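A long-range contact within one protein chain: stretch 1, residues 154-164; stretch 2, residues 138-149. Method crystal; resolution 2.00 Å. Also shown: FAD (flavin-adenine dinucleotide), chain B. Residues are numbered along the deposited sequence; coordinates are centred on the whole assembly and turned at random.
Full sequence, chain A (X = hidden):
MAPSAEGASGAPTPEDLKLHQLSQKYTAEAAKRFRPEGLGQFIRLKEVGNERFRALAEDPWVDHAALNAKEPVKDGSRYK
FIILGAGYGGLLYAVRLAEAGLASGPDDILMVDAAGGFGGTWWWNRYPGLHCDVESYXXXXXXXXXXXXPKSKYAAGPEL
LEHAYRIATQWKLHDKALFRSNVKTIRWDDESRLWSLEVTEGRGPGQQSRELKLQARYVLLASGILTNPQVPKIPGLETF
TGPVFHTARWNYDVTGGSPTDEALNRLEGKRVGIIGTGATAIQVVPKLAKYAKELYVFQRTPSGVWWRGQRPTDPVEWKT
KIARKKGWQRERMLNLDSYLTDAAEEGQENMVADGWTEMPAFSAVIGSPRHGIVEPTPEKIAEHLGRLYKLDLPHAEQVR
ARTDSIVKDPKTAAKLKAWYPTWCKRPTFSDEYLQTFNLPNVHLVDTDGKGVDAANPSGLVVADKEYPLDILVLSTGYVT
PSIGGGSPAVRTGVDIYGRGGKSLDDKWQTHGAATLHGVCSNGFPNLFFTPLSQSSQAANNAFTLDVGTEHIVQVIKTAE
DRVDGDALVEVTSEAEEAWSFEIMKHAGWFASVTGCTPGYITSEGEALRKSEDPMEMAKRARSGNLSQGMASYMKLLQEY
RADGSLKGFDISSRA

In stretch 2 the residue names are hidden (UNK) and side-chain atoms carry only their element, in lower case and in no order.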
# COMPACT_ATOMS: atom_id res chain seq x y z
N TYR A 154 -7.15 -16.74 -4.13
CA TYR A 154 -6.21 -15.67 -4.24
C TYR A 154 -6.05 -15.41 -5.75
O TYR A 154 -5.67 -16.30 -6.55
CB TYR A 154 -4.90 -16.03 -3.60
CG TYR A 154 -5.16 -16.42 -2.15
CD1 TYR A 154 -5.59 -15.43 -1.19
CD2 TYR A 154 -5.11 -17.75 -1.74
CE1 TYR A 154 -5.94 -15.77 0.10
CE2 TYR A 154 -5.51 -18.09 -0.45
CZ TYR A 154 -5.87 -17.11 0.47
OH TYR A 154 -6.22 -17.44 1.72
N ALA A 155 -6.30 -14.17 -6.14
CA ALA A 155 -6.15 -13.74 -7.53
C ALA A 155 -4.74 -13.49 -7.97
O ALA A 155 -3.95 -12.85 -7.26
CB ALA A 155 -7.00 -12.45 -7.77
N ALA A 156 -4.42 -13.91 -9.19
CA ALA A 156 -3.13 -13.57 -9.84
C ALA A 156 -3.22 -12.16 -10.53
O ALA A 156 -4.31 -11.65 -10.79
CB ALA A 156 -2.74 -14.64 -10.84
N GLY A 157 -2.07 -11.54 -10.75
CA GLY A 157 -1.94 -10.25 -11.38
C GLY A 157 -2.89 -10.06 -12.53
O GLY A 157 -3.69 -9.11 -12.51
N PRO A 158 -2.80 -10.92 -13.55
CA PRO A 158 -3.61 -10.77 -14.75
C PRO A 158 -5.07 -10.72 -14.51
O PRO A 158 -5.75 -9.92 -15.14
CB PRO A 158 -3.25 -12.02 -15.55
CG PRO A 158 -1.78 -12.19 -15.23
CD PRO A 158 -1.72 -11.91 -13.75
N GLU A 159 -5.58 -11.55 -13.61
CA GLU A 159 -6.97 -11.48 -13.27
C GLU A 159 -7.31 -10.12 -12.59
O GLU A 159 -8.43 -9.57 -12.77
CB GLU A 159 -7.29 -12.63 -12.37
CG GLU A 159 -8.70 -12.65 -11.94
CD GLU A 159 -9.11 -13.90 -11.22
OE1 GLU A 159 -8.19 -14.46 -10.59
OE2 GLU A 159 -10.35 -14.23 -11.26
N LEU A 160 -6.36 -9.60 -11.83
CA LEU A 160 -6.53 -8.36 -11.12
C LEU A 160 -6.55 -7.16 -12.03
O LEU A 160 -7.38 -6.25 -11.87
CB LEU A 160 -5.49 -8.15 -10.00
CG LEU A 160 -5.78 -9.13 -8.87
CD1 LEU A 160 -4.58 -9.33 -7.98
CD2 LEU A 160 -6.95 -8.80 -8.09
N LEU A 161 -5.64 -7.18 -12.97
CA LEU A 161 -5.59 -6.15 -13.98
C LEU A 161 -6.85 -6.18 -14.91
O LEU A 161 -7.50 -5.12 -15.19
CB LEU A 161 -4.29 -6.28 -14.73
CG LEU A 161 -4.07 -5.38 -15.93
CD1 LEU A 161 -4.05 -3.94 -15.44
CD2 LEU A 161 -2.68 -5.63 -16.55
N GLU A 162 -7.23 -7.39 -15.32
CA GLU A 162 -8.39 -7.52 -16.15
C GLU A 162 -9.66 -6.97 -15.41
O GLU A 162 -10.53 -6.36 -16.02
CB GLU A 162 -8.54 -8.97 -16.63
CG GLU A 162 -9.92 -9.35 -17.18
CD GLU A 162 -10.03 -10.87 -17.42
OE1 GLU A 162 -10.77 -11.60 -16.70
OE2 GLU A 162 -9.33 -11.36 -18.30
N HIS A 163 -9.74 -7.16 -14.10
CA HIS A 163 -10.88 -6.67 -13.36
C HIS A 163 -10.95 -5.13 -13.32
O HIS A 163 -12.06 -4.57 -13.42
CB HIS A 163 -10.90 -7.23 -11.99
CG HIS A 163 -12.13 -6.88 -11.23
ND1 HIS A 163 -13.40 -7.30 -11.60
CD2 HIS A 163 -12.29 -6.22 -10.05
CE1 HIS A 163 -14.29 -6.92 -10.71
NE2 HIS A 163 -13.64 -6.28 -9.74
N ALA A 164 -9.80 -4.50 -13.17
CA ALA A 164 -9.67 -3.06 -13.32
C ALA A 164 -10.25 -2.59 -14.68
O ALA A 164 -11.05 -1.64 -14.75
CB ALA A 164 -8.17 -2.70 -13.23
N UNK A 138 -12.79 -11.00 -1.00
CA UNK A 138 -12.75 -9.89 -0.06
C UNK A 138 -12.06 -8.67 -0.61
O UNK A 138 -12.40 -7.55 -0.24
o UNK A 138 -13.06 -11.31 1.89
c UNK A 138 -12.09 -10.39 1.25
N UNK A 139 -11.13 -8.88 -1.54
CA UNK A 139 -10.24 -7.85 -2.04
C UNK A 139 -10.71 -7.18 -3.32
O UNK A 139 -10.73 -5.97 -3.41
c UNK A 139 -6.24 -5.37 -3.82
c UNK A 139 -7.46 -7.39 -4.07
c UNK A 139 -8.83 -8.39 -2.23
c UNK A 139 -7.92 -7.33 -2.77
c UNK A 139 -6.65 -6.44 -4.61
c UNK A 139 -6.62 -5.31 -2.47
o UNK A 139 -5.42 -4.42 -4.38
c UNK A 139 -7.47 -6.31 -1.97
N UNK A 140 -11.09 -7.98 -4.33
CA UNK A 140 -11.49 -7.39 -5.62
C UNK A 140 -12.73 -6.50 -5.43
O UNK A 140 -13.72 -6.91 -4.87
c UNK A 140 -10.58 -9.73 -9.56
c UNK A 140 -11.69 -8.46 -6.66
s UNK A 140 -10.60 -10.66 -8.02
c UNK A 140 -10.44 -9.37 -6.77
N UNK A 141 -12.67 -5.26 -5.82
CA UNK A 141 -13.82 -4.40 -5.67
C UNK A 141 -14.99 -4.70 -6.55
O UNK A 141 -14.84 -5.17 -7.67
c UNK A 141 -11.94 -3.16 -6.51
c UNK A 141 -13.34 -3.02 -6.09
c UNK A 141 -11.46 -4.56 -6.25
N UNK A 142 -16.17 -4.36 -6.05
CA UNK A 142 -17.38 -4.30 -6.88
C UNK A 142 -17.71 -5.64 -7.51
O UNK A 142 -18.23 -5.70 -8.63
c UNK A 142 -18.37 -1.22 -6.86
c UNK A 142 -17.07 -1.75 -7.42
c UNK A 142 -17.27 -3.21 -7.95
c UNK A 142 -16.50 -0.86 -8.55
N UNK A 143 -17.48 -6.71 -6.75
CA UNK A 143 -17.80 -8.05 -7.23
C UNK A 143 -19.29 -8.20 -7.48
O UNK A 143 -19.72 -8.63 -8.55
c UNK A 143 -15.19 -10.47 -5.59
c UNK A 143 -15.74 -9.31 -6.41
c UNK A 143 -17.25 -9.14 -6.26
c UNK A 143 -15.21 -9.43 -7.84
N UNK A 144 -20.09 -7.80 -6.52
CA UNK A 144 -21.51 -7.97 -6.68
C UNK A 144 -22.01 -7.12 -7.86
O UNK A 144 -22.87 -7.57 -8.57
c UNK A 144 -22.25 -7.60 -5.46
c UNK A 144 -23.77 -7.85 -5.61
c UNK A 144 -24.54 -7.63 -4.32
o UNK A 144 -25.76 -7.78 -4.38
o UNK A 144 -23.95 -7.27 -3.26
N UNK A 145 -21.44 -5.93 -8.06
CA UNK A 145 -21.93 -4.99 -9.07
C UNK A 145 -21.47 -5.32 -10.47
O UNK A 145 -22.14 -4.97 -11.45
c UNK A 145 -21.31 -3.43 -6.17
o UNK A 145 -20.46 -4.37 -6.00
c UNK A 145 -21.53 -3.56 -8.75
c UNK A 145 -22.11 -3.07 -7.45
o UNK A 145 -21.65 -2.74 -5.23
N UNK A 146 -20.36 -6.00 -10.60
CA UNK A 146 -19.91 -6.41 -11.88
C UNK A 146 -20.43 -7.82 -12.25
O UNK A 146 -20.33 -8.24 -13.40
c UNK A 146 -18.41 -6.46 -11.92
c UNK A 146 -17.81 -5.04 -11.86
o UNK A 146 -17.94 -7.21 -10.80
N UNK A 147 -20.93 -8.57 -11.27
CA UNK A 147 -21.17 -10.00 -11.47
C UNK A 147 -19.97 -10.95 -11.67
O UNK A 147 -20.13 -12.08 -11.97
N UNK A 148 -18.75 -10.50 -11.46
CA UNK A 148 -17.58 -11.29 -11.73
C UNK A 148 -17.33 -12.29 -10.60
O UNK A 148 -17.55 -11.98 -9.42
c UNK A 148 -12.89 -12.74 -12.86
c UNK A 148 -13.95 -12.64 -13.77
c UNK A 148 -14.07 -11.28 -11.34
c UNK A 148 -15.13 -11.19 -12.23
c UNK A 148 -16.37 -10.40 -11.88
c UNK A 148 -12.94 -12.05 -11.67
c UNK A 148 -15.06 -11.90 -13.44
o UNK A 148 -11.81 -13.49 -13.17
N UNK A 149 -16.90 -13.49 -10.99
CA UNK A 149 -16.62 -14.58 -10.03
C UNK A 149 -15.15 -14.83 -10.19
O UNK A 149 -14.75 -15.34 -11.22
c UNK A 149 -17.42 -15.89 -10.35
c UNK A 149 -19.80 -16.73 -10.73
c UNK A 149 -18.89 -15.64 -10.23
c UNK A 149 -17.09 -17.03 -9.37
PA FAD B . -2.50 2.40 -6.50
O1A FAD B . -1.10 2.56 -6.01
O2A FAD B . -3.02 1.04 -6.93
O5B FAD B . -2.71 3.39 -7.73
C5B FAD B . -2.31 4.72 -7.63
C4B FAD B . -1.78 5.16 -8.98
O4B FAD B . -1.58 6.59 -8.90
C3B FAD B . -0.44 4.56 -9.41
O3B FAD B . -0.50 4.17 -10.76
C2B FAD B . 0.54 5.69 -9.23
O2B FAD B . 1.63 5.60 -10.11
C1B FAD B . -0.35 6.88 -9.50
N9A FAD B . 0.19 8.11 -8.98
C8A FAD B . 0.61 8.34 -7.70
N7A FAD B . 1.08 9.58 -7.63
C5A FAD B . 1.00 10.18 -8.84
C6A FAD B . 1.32 11.51 -9.36
N6A FAD B . 1.87 12.50 -8.68
N1A FAD B . 1.00 11.68 -10.62
C2A FAD B . 0.46 10.70 -11.39
N3A FAD B . 0.14 9.48 -11.03
C4A FAD B . 0.43 9.18 -9.73
N1 FAD B . -3.16 -4.59 -0.64
C2 FAD B . -4.14 -5.43 -0.17
O2 FAD B . -5.03 -5.01 0.56
N3 FAD B . -4.13 -6.73 -0.50
C4 FAD B . -3.17 -7.22 -1.29
O4 FAD B . -3.22 -8.41 -1.57
C4X FAD B . -2.08 -6.40 -1.85
N5 FAD B . -1.06 -6.87 -2.65
C5X FAD B . -0.12 -5.98 -3.08
C6 FAD B . 1.00 -6.45 -3.93
C7 FAD B . 1.96 -5.41 -4.35
C7M FAD B . 3.14 -5.77 -5.22
C8 FAD B . 1.85 -3.99 -3.93
C8M FAD B . 2.84 -2.90 -4.36
C9 FAD B . 0.80 -3.59 -3.13
C9A FAD B . -0.18 -4.53 -2.69
N10 FAD B . -1.22 -4.07 -1.86
C10 FAD B . -2.18 -5.00 -1.45
C1' FAD B . -1.38 -2.65 -1.49
C2' FAD B . -2.05 -1.96 -2.76
O2' FAD B . -1.27 -0.81 -3.12
C3' FAD B . -3.56 -1.58 -2.57
O3' FAD B . -4.30 -2.77 -2.29
C4' FAD B . -4.30 -0.99 -3.80
O4' FAD B . -3.97 -1.64 -5.11
C5' FAD B . -4.06 0.53 -3.87
O5' FAD B . -5.08 1.08 -4.76
P FAD B . -4.91 2.68 -4.99
O1P FAD B . -5.74 2.96 -6.30
O2P FAD B . -5.21 3.34 -3.64
O3P FAD B . -3.30 2.93 -5.21

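Position 138 carries one carbon and then one oxygen, too far from stretch 1 to touch it. This is serine, S138, whose hydroxyl is hydrogen-bonded elsewhere in the structure.

Position 139 has one carbon leading to a ring of six carbons that bears an oxygen. The ring edge lies against L160, and the flavin covers one ring face. It is tyrosine, Y139: CE2 sits 4.2 Å from L160 CD2, while OH is 2.9 Å from FAD O3', a hydrogen bond in which either could be the donor. A phenol suits a place that needs an apolar ring and a polar tip.

At 140 the side chain is an unbranched run of two carbons, a sulfur and a carbon; its CA-to-CB bond points toward stretch 1. Only methionine fits, M140. Its CG is 3.8 Å from L160 CD2, its SD 4.0 Å from A155 CB, and its CE 3.5 Å from H163 CB. The slender, flexible chain can thus meet several residues along its length, and SD lies 5.4 Å from the centroid of the H163 ring in an oblique approach.

Three carbons at 141 close a ring onto the backbone nitrogen, and one ring carbon comes 4.2 Å from H163 CD2. This identifies proline, P141, the carbon being CD. The compact ring lies beside the imidazole, and the backbone carbonyl accepts a hydrogen bond: H163 NE2 donates to P141 O at 2.6 Å, with an almost straight angle of 174°.

Position 142 has four carbons, forked at the second, and no contact with stretch 1. This is leucine, L142, the N-cap residue of the short helix that follows; its side chain is buried.

Position 143 has the same four carbons and fork, but one branch end comes near H163. It is again leucine, L143, with CD2 3.9 Å from H163 CE1.

Positions 144 and 145 each show three carbons, the third carrying two oxygens, and neither reaches stretch 1. The length of the chain makes both glutamate, E144 and E145; the latter is exposed, as befits a charged group.

At 146 one carbon carries an oxygen and a carbon, and the oxygen lies near the edge of the H163 ring. This is threonine, T146. OG1 donates to L142 O at 2.7 Å, returning to the start of its own helix, and lies 3.7 Å from H163 CE1, near the plane of that ring.

Position 147 has no side-chain atoms, hence glycine, G147. Its positive phi, 67°, favours this residue as the chain leaves the helix.

Position 148 is one carbon and a six-carbon ring bearing an oxygen, which approaches a carboxylate of stretch 1. It is tyrosine, Y148, whose OH donates to E159 OE2 at 2.5 Å. Its ring lies obliquely to that of H163, with centroids 5.6 Å apart.

Position 149 has four carbons, forked at the first, with one arm two carbons long. This is isoleucine, I149, whose CA-to-CB bond points away from stretch 1.

The contact centres on H163, surrounded by M140, P141, L143, T146 and Y148. Its hydrogen bond to P141 and that from Y148 to E159 provide directional ties, while M140 packs against A155, before the helix, and against L160 and H163 within it.

Stretch 2, residues 138-149: SYMPLLEETGYI
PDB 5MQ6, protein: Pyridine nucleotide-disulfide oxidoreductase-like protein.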